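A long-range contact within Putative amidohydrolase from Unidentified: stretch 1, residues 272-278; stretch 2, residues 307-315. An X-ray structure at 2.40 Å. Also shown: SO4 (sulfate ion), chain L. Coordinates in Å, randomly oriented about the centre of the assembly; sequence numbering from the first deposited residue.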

# COMPACT_ATOMS: atom_id res chain seq x y z
N TYR A 272 -0.79 -43.56 5.55
CA TYR A 272 0.54 -44.10 5.26
C TYR A 272 1.63 -43.28 5.93
O TYR A 272 1.48 -42.07 6.12
CB TYR A 272 0.83 -44.09 3.77
CG TYR A 272 -0.22 -44.71 2.89
CD1 TYR A 272 -0.01 -45.94 2.29
CD2 TYR A 272 -1.40 -44.04 2.61
CE1 TYR A 272 -0.96 -46.51 1.46
CE2 TYR A 272 -2.36 -44.59 1.78
CZ TYR A 272 -2.13 -45.83 1.21
OH TYR A 272 -3.08 -46.40 0.39
N VAL A 273 2.73 -43.95 6.27
CA VAL A 273 3.93 -43.25 6.71
C VAL A 273 5.08 -43.42 5.72
O VAL A 273 5.22 -44.46 5.09
CB VAL A 273 4.39 -43.67 8.13
CG1 VAL A 273 5.58 -42.83 8.56
CG2 VAL A 273 3.25 -43.49 9.13
N VAL A 274 5.89 -42.37 5.59
CA VAL A 274 7.04 -42.40 4.70
C VAL A 274 8.29 -42.00 5.48
O VAL A 274 8.58 -40.81 5.65
CB VAL A 274 6.89 -41.43 3.51
CG1 VAL A 274 8.07 -41.59 2.57
CG2 VAL A 274 5.56 -41.67 2.78
N PRO A 275 9.03 -43.01 5.96
CA PRO A 275 10.27 -42.82 6.69
C PRO A 275 11.33 -42.32 5.73
O PRO A 275 11.32 -42.69 4.56
CB PRO A 275 10.63 -44.24 7.17
CG PRO A 275 9.36 -45.06 6.98
CD PRO A 275 8.69 -44.44 5.81
N THR A 276 12.26 -41.50 6.22
CA THR A 276 13.31 -40.98 5.35
C THR A 276 14.67 -41.08 6.04
O THR A 276 15.41 -40.09 6.14
CB THR A 276 13.00 -39.52 4.93
OG1 THR A 276 12.88 -38.69 6.10
CG2 THR A 276 11.69 -39.47 4.14
N LEU A 277 14.99 -42.29 6.49
CA LEU A 277 16.17 -42.57 7.35
C LEU A 277 17.53 -42.14 6.81
O LEU A 277 18.38 -41.64 7.55
CB LEU A 277 16.22 -44.06 7.73
CG LEU A 277 14.96 -44.64 8.36
CD1 LEU A 277 15.12 -46.11 8.68
CD2 LEU A 277 14.61 -43.86 9.62
N VAL A 278 17.76 -42.35 5.52
CA VAL A 278 19.06 -42.08 4.94
C VAL A 278 19.50 -40.63 5.15
O VAL A 278 20.69 -40.33 5.29
CB VAL A 278 19.07 -42.42 3.43
CG1 VAL A 278 18.03 -41.58 2.69
CG2 VAL A 278 20.47 -42.25 2.84
N GLY A 307 15.04 -43.58 14.50
CA GLY A 307 14.54 -43.96 13.18
C GLY A 307 14.50 -45.45 12.91
O GLY A 307 13.47 -46.00 12.52
N LEU A 308 15.64 -46.11 13.09
CA LEU A 308 15.71 -47.54 12.83
C LEU A 308 14.63 -48.28 13.62
O LEU A 308 13.95 -49.16 13.10
CB LEU A 308 17.11 -48.07 13.18
CG LEU A 308 17.72 -49.19 12.33
CD1 LEU A 308 17.70 -48.84 10.84
CD2 LEU A 308 19.15 -49.50 12.78
N HIS A 309 14.46 -47.91 14.89
CA HIS A 309 13.47 -48.57 15.73
C HIS A 309 12.01 -48.26 15.35
O HIS A 309 11.13 -49.12 15.49
CB HIS A 309 13.73 -48.27 17.22
CG HIS A 309 12.75 -48.91 18.15
ND1 HIS A 309 12.54 -50.27 18.18
CD2 HIS A 309 11.94 -48.38 19.09
CE1 HIS A 309 11.63 -50.55 19.09
NE2 HIS A 309 11.25 -49.42 19.66
N SER A 310 11.76 -47.04 14.88
CA SER A 310 10.40 -46.64 14.45
C SER A 310 9.83 -47.61 13.44
O SER A 310 8.63 -47.89 13.45
CB SER A 310 10.39 -45.22 13.87
OG SER A 310 11.20 -45.11 12.70
N ILE A 311 10.70 -48.13 12.57
CA ILE A 311 10.30 -49.09 11.54
C ILE A 311 9.71 -50.36 12.16
O ILE A 311 8.65 -50.84 11.73
CB ILE A 311 11.50 -49.49 10.64
CG1 ILE A 311 12.14 -48.25 10.01
CG2 ILE A 311 11.07 -50.48 9.57
CD1 ILE A 311 11.19 -47.42 9.16
N GLU A 312 10.39 -50.88 13.18
CA GLU A 312 9.92 -52.06 13.91
C GLU A 312 8.55 -51.79 14.52
O GLU A 312 7.64 -52.61 14.38
CB GLU A 312 10.93 -52.43 15.01
CG GLU A 312 12.31 -52.83 14.49
CD GLU A 312 13.39 -52.70 15.55
OE1 GLU A 312 13.07 -52.31 16.69
OE2 GLU A 312 14.57 -52.99 15.25
N ILE A 313 8.42 -50.65 15.18
CA ILE A 313 7.15 -50.19 15.74
C ILE A 313 6.03 -50.14 14.70
O ILE A 313 4.91 -50.56 14.97
CB ILE A 313 7.30 -48.79 16.41
CG1 ILE A 313 8.11 -48.89 17.71
CG2 ILE A 313 5.93 -48.13 16.67
CD1 ILE A 313 8.36 -47.54 18.37
N MET A 314 6.34 -49.63 13.51
CA MET A 314 5.31 -49.44 12.49
C MET A 314 4.91 -50.75 11.84
O MET A 314 3.74 -50.94 11.49
CB MET A 314 5.75 -48.42 11.43
CG MET A 314 5.58 -46.96 11.86
SD MET A 314 6.18 -45.75 10.67
CE MET A 314 7.95 -45.86 10.86
N LYS A 315 5.87 -51.65 11.68
CA LYS A 315 5.59 -52.97 11.12
C LYS A 315 4.68 -53.76 12.06
O LYS A 315 3.64 -54.28 11.66
CB LYS A 315 6.89 -53.73 10.88
CG LYS A 315 6.67 -55.14 10.38
CD LYS A 315 7.99 -55.86 10.19
CE LYS A 315 7.79 -57.28 9.65
NZ LYS A 315 9.10 -57.93 9.29
S SO4 L . -6.18 -45.02 0.05
O1 SO4 L . -5.01 -44.76 -0.78
O2 SO4 L . -7.19 -45.73 -0.72
O3 SO4 L . -5.78 -45.83 1.20
O4 SO4 L . -6.76 -43.75 0.51

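Packing of a helix against a strand and the loop that follows it often relies mainly on apolar side chains, and this contact from a putative amidohydrolase is a compact example. No hydrogen bond crosses between the stretches; the 269 Å² they bury is held by van der Waals contact.

The apolar contacts follow the helix. Val273, its CA-to-CB bond toward the helix, sets CG1 3.7 Å from SD of Met314, whose long, unbranched chain bridges the 8.6 Å between Val273 CA and Met314 CA. Pro275 offers ring atom CG to two partners, CD1 of Ile311 at 3.7 Å and CE of Met314 at 4.2 Å. The CA-to-CB bond of Ile311 points sideways, but the end of its side chain, in the m, m rotamer, comes nearer. Leu277 loses the most surface, its CD1 lying 3.9 Å from CG1 of Ile311 and 4.3 Å from CD1 of Leu308. Val273, Pro275 and Leu277 suit these buried places because their hydrocarbon side chains leave no polar group unsatisfied.

Close backbone approach depends on glycine. Leu277 CD2 sits 3.6 Å from Gly307 CA, and an ideal CB there would fall 2.7 Å from that methyl, a clash.

Two polar side chains of the helix bond within it instead. Ser310 OG donates a very short 2.4 Å hydrogen bond to Gly307 O, satisfying its hydroxyl in a buried setting, while His309 ND1 donates to Glu312 OE1 at 2.6 Å, where both residues are out of reach of the first stretch.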